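PDB 6YHH: beta-N-acetylglucosaminidase-like protein Glycoside hydrolase family 20 from Flavobacterium johnsoniae, which probably removes terminal N-acetylglucosamine units from chitin-derived oligosaccharides as a beta-N-acetylhexosaminidase of glycoside hydrolase family 20. Local coordinates for residues F141-W146 / L425-P430. Residues are numbered along the deposited sequence; the frame is centred on the assembly and turned at random.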
ATOM      1  N   PHE A 141     -15.325 -12.703  25.821  1.00 11.36           N
ATOM      2  CA  PHE A 141     -16.460 -11.992  25.331  1.00 10.66           C
ATOM      3  C   PHE A 141     -16.128 -10.505  25.537  1.00 10.25           C
ATOM      4  O   PHE A 141     -15.294 -10.161  26.368  1.00 10.29           O
ATOM      5  CB  PHE A 141     -17.748 -12.354  26.169  1.00 12.23           C
ATOM      6  CG  PHE A 141     -17.549 -12.188  27.699  1.00 11.68           C
ATOM      7  CD1 PHE A 141     -17.058 -13.203  28.460  1.00 12.48           C
ATOM      8  CD2 PHE A 141     -17.750 -10.949  28.315  1.00 12.90           C
ATOM      9  CE1 PHE A 141     -16.816 -13.047  29.825  1.00 12.36           C
ATOM     10  CE2 PHE A 141     -17.580 -10.780  29.683  1.00 13.42           C
ATOM     11  CZ  PHE A 141     -17.099 -11.855  30.432  1.00 13.78           C
ATOM     12  N   PRO A 142     -16.846  -9.623  24.795  1.00  9.59           N
ATOM     13  CA  PRO A 142     -16.572  -8.219  24.941  1.00 10.45           C
ATOM     14  C   PRO A 142     -17.288  -7.520  26.109  1.00 10.42           C
ATOM     15  O   PRO A 142     -18.494  -7.757  26.354  1.00 10.28           O
ATOM     16  CB  PRO A 142     -17.125  -7.633  23.590  1.00  9.58           C
ATOM     17  CG  PRO A 142     -18.224  -8.551  23.203  1.00  9.80           C
ATOM     18  CD  PRO A 142     -17.781  -9.890  23.705  1.00 10.46           C
ATOM     19  N   ARG A 143     -16.625  -6.520  26.694  1.00 10.98           N
ATOM     20  CA  ARG A 143     -17.242  -5.652  27.662  1.00 11.56           C
ATOM     21  C   ARG A 143     -18.307  -4.760  27.097  1.00 11.33           C
ATOM     22  O   ARG A 143     -19.401  -4.611  27.716  1.00 11.93           O
ATOM     23  CB  ARG A 143     -16.158  -4.809  28.367  1.00 11.70           C
ATOM     24  CG  ARG A 143     -16.695  -3.907  29.486  1.00 12.42           C
ATOM     25  CD  ARG A 143     -15.569  -3.094  30.131  1.00 12.86           C
ATOM     26  NE  ARG A 143     -16.172  -2.147  31.059  1.00 13.86           N
ATOM     27  CZ  ARG A 143     -15.600  -0.976  31.390  1.00 13.74           C
ATOM     28  NH1 ARG A 143     -14.428  -0.619  30.885  1.00 13.75           N
ATOM     29  NH2 ARG A 143     -16.217  -0.106  32.173  1.00 14.88           N
ATOM     30  N   PHE A 144     -18.099  -4.180  25.891  1.00 10.49           N
ATOM     31  CA  PHE A 144     -19.074  -3.292  25.266  1.00 10.54           C
ATOM     32  C   PHE A 144     -19.418  -3.841  23.926  1.00  9.80           C
ATOM     33  O   PHE A 144     -18.525  -4.433  23.225  1.00  9.79           O
ATOM     34  CB  PHE A 144     -18.482  -1.859  25.052  1.00 10.70           C
ATOM     35  CG  PHE A 144     -18.181  -1.132  26.338  1.00 11.38           C
ATOM     36  CD1 PHE A 144     -19.229  -0.572  27.071  1.00 11.50           C
ATOM     37  CD2 PHE A 144     -16.883  -1.001  26.838  1.00 11.35           C
ATOM     38  CE1 PHE A 144     -18.955   0.077  28.284  1.00 11.73           C
ATOM     39  CE2 PHE A 144     -16.637  -0.338  28.024  1.00 11.25           C
ATOM     40  CZ  PHE A 144     -17.688   0.213  28.732  1.00 10.73           C
ATOM     41  N   THR A 145     -20.635  -3.565  23.515  1.00 10.74           N
ATOM     42  CA  THR A 145     -21.065  -4.042  22.211  1.00 10.69           C
ATOM     43  C   THR A 145     -20.643  -3.180  20.970  1.00 10.29           C
ATOM     44  O   THR A 145     -20.596  -3.711  19.872  1.00 11.50           O
ATOM     45  CB  THR A 145     -22.629  -4.289  22.187  1.00 12.35           C
ATOM     46  OG1 THR A 145     -22.971  -5.176  21.121  1.00 10.95           O
ATOM     47  CG2 THR A 145     -23.422  -3.016  22.051  1.00 12.57           C
ATOM     48  N   TRP A 146     -20.390  -1.888  21.175  1.00 10.31           N
ATOM     49  CA  TRP A 146     -20.014  -0.935  20.123  1.00 10.59           C
ATOM     50  C   TRP A 146     -18.564  -0.650  20.323  1.00 10.23           C
ATOM     51  O   TRP A 146     -18.198  -0.025  21.276  1.00 10.80           O
ATOM     52  CB  TRP A 146     -20.875   0.345  20.250  1.00 11.52           C
ATOM     53  CG  TRP A 146     -20.648   1.321  19.161  1.00 10.63           C
ATOM     54  CD1 TRP A 146     -19.441   1.906  18.788  1.00 11.32           C
ATOM     55  CD2 TRP A 146     -21.640   1.835  18.278  1.00 11.23           C
ATOM     56  NE1 TRP A 146     -19.644   2.779  17.731  1.00 10.59           N
ATOM     57  CE2 TRP A 146     -20.964   2.720  17.355  1.00 10.71           C
ATOM     58  CE3 TRP A 146     -23.002   1.600  18.124  1.00 11.39           C
ATOM     59  CZ2 TRP A 146     -21.651   3.431  16.410  1.00 12.92           C
ATOM     60  CZ3 TRP A 146     -23.683   2.276  17.127  1.00 12.58           C
ATOM     61  CH2 TRP A 146     -22.980   3.196  16.291  1.00 13.57           C
ATOM     62  N   LEU A 425      -6.623   4.666  29.114  1.00 12.46           N
ATOM     63  CA  LEU A 425      -7.275   4.809  30.460  1.00 13.71           C
ATOM     64  C   LEU A 425      -8.574   5.533  30.360  1.00 13.72           C
ATOM     65  O   LEU A 425      -9.320   5.620  31.324  1.00 15.15           O
ATOM     66  CB  LEU A 425      -6.333   5.500  31.381  1.00 14.73           C
ATOM     67  CG  LEU A 425      -5.055   4.645  31.601  1.00 15.98           C
ATOM     68  CD1 LEU A 425      -4.093   5.411  32.497  1.00 16.94           C
ATOM     69  CD2 LEU A 425      -5.314   3.191  32.065  1.00 16.89           C
ATOM     70  N   ASN A 426      -8.974   5.946  29.149  1.00 12.24           N
ATOM     71  CA  ASN A 426     -10.242   6.592  28.989  1.00 11.66           C
ATOM     72  C   ASN A 426     -11.375   5.557  28.981  1.00 12.70           C
ATOM     73  O   ASN A 426     -11.418   4.699  28.145  1.00 15.87           O
ATOM     74  CB  ASN A 426     -10.241   7.282  27.613  1.00 10.37           C
ATOM     75  CG  ASN A 426     -11.457   8.155  27.348  1.00 10.88           C
ATOM     76  OD1 ASN A 426     -11.697   9.119  28.077  1.00 11.00           O
ATOM     77  ND2 ASN A 426     -12.167   7.903  26.212  1.00 10.60           N
ATOM     78  N   ASP A 427     -12.348   5.636  29.853  1.00 13.39           N
ATOM     79  CA  ASP A 427     -13.318   4.524  29.977  1.00 13.77           C
ATOM     80  C   ASP A 427     -14.721   5.009  29.674  1.00 14.96           C
ATOM     81  O   ASP A 427     -15.146   6.061  30.229  1.00 14.42           O
ATOM     82  CB  ASP A 427     -13.234   4.004  31.402  1.00 15.60           C
ATOM     83  CG  ASP A 427     -13.902   2.657  31.585  1.00 16.44           C
ATOM     84  OD1 ASP A 427     -15.107   2.549  31.429  1.00 20.74           O
ATOM     85  OD2 ASP A 427     -13.213   1.701  31.794  1.00 19.07           O
ATOM     86  N   PRO A 428     -15.451   4.320  28.832  1.00 14.37           N
ATOM     87  CA  PRO A 428     -16.804   4.770  28.542  1.00 14.59           C
ATOM     88  C   PRO A 428     -17.719   4.790  29.788  1.00 16.18           C
ATOM     89  O   PRO A 428     -18.758   5.507  29.783  1.00 16.64           O
ATOM     90  CB  PRO A 428     -17.291   3.752  27.533  1.00 14.94           C
ATOM     91  CG  PRO A 428     -16.027   3.190  26.911  1.00 14.32           C
ATOM     92  CD  PRO A 428     -15.066   3.140  28.034  1.00 14.06           C
ATOM     93  N   MET A 429     -17.371   4.012  30.811  1.00 15.49           N
ATOM     94  CA  MET A 429     -18.120   4.017  32.093  1.00 22.50           C
ATOM     95  C   MET A 429     -17.642   5.095  33.006  1.00 23.54           C
ATOM     96  O   MET A 429     -16.473   5.127  33.460  1.00 22.72           O
ATOM     97  CB  MET A 429     -18.027   2.683  32.831  1.00 26.58           C
ATOM     98  CG  MET A 429     -18.924   2.577  34.071  1.00 30.49           C
ATOM     99  SD  MET A 429     -20.655   2.327  33.631  1.00 33.97           S
ATOM    100  CE  MET A 429     -20.464   0.708  32.783  1.00 34.92           C
ATOM    101  N   PRO A 430     -18.533   6.047  33.265  1.00 28.54           N
ATOM    102  CA  PRO A 430     -18.081   7.145  34.138  1.00 36.26           C
ATOM    103  C   PRO A 430     -17.907   6.678  35.586  1.00 37.91           C
ATOM    104  O   PRO A 430     -18.554   5.682  36.006  1.00 36.56           O
ATOM    105  CB  PRO A 430     -19.239   8.159  34.059  1.00 34.81           C
ATOM    106  CG  PRO A 430     -20.468   7.295  33.825  1.00 31.26           C
ATOM    107  CD  PRO A 430     -19.973   6.157  32.928  1.00 30.88           C
TER
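A bidentate salt bridge flanked by a proline-aromatic contact ties the linker that leads into the first barrel strand, 146-152, to the loop between helices 420-424 and 437-441. R143 reaches across with an extended chain, CG anti to the backbone N (chi1 -176°), and meets D427 end-on. R143 NH1 donates to D427 OD2 at 2.8 Å, nearly straight (172°) and almost in the guanidinium plane. The second bond, from R143 NH2 to D427 OD1 at 3.0 Å, is more bent and leaves the guanidinium plane, in keeping with the 49° between the two planar groups. Both carboxylate oxygens offer their syn lone pairs to the arginine. D427 OD1 also accepts a hydrogen bond from the backbone N of M429 through its anti lone pair, at 2.8 Å, closing an Asx turn, so this oxygen is gripped by two donors. An alanine at D427 would probably leave R143 without this two-pronged anchor and loosen the turn that presents P428 and M429. In the TIM-barrel fold of the family 20 catalytic domain, strand 146-152 lies beside strand 443-450, whose I443 touches P428 and M429, while L475 of helix 467-476 packs on P428. Within the contact P428 sets its ring obliquely against buried F144: P428 CG lies 4.2 Å from the F144 ring centroid, an off-centre CH-pi contact, and 3.7 Å from F144 CE2. The same CE2 sits over one face of the R143 guanidinium, towards its rim, and M429 CB approaches R143 NH2 to 3.4 Å. E479 forms a long, weak ion pair with R143 NH2.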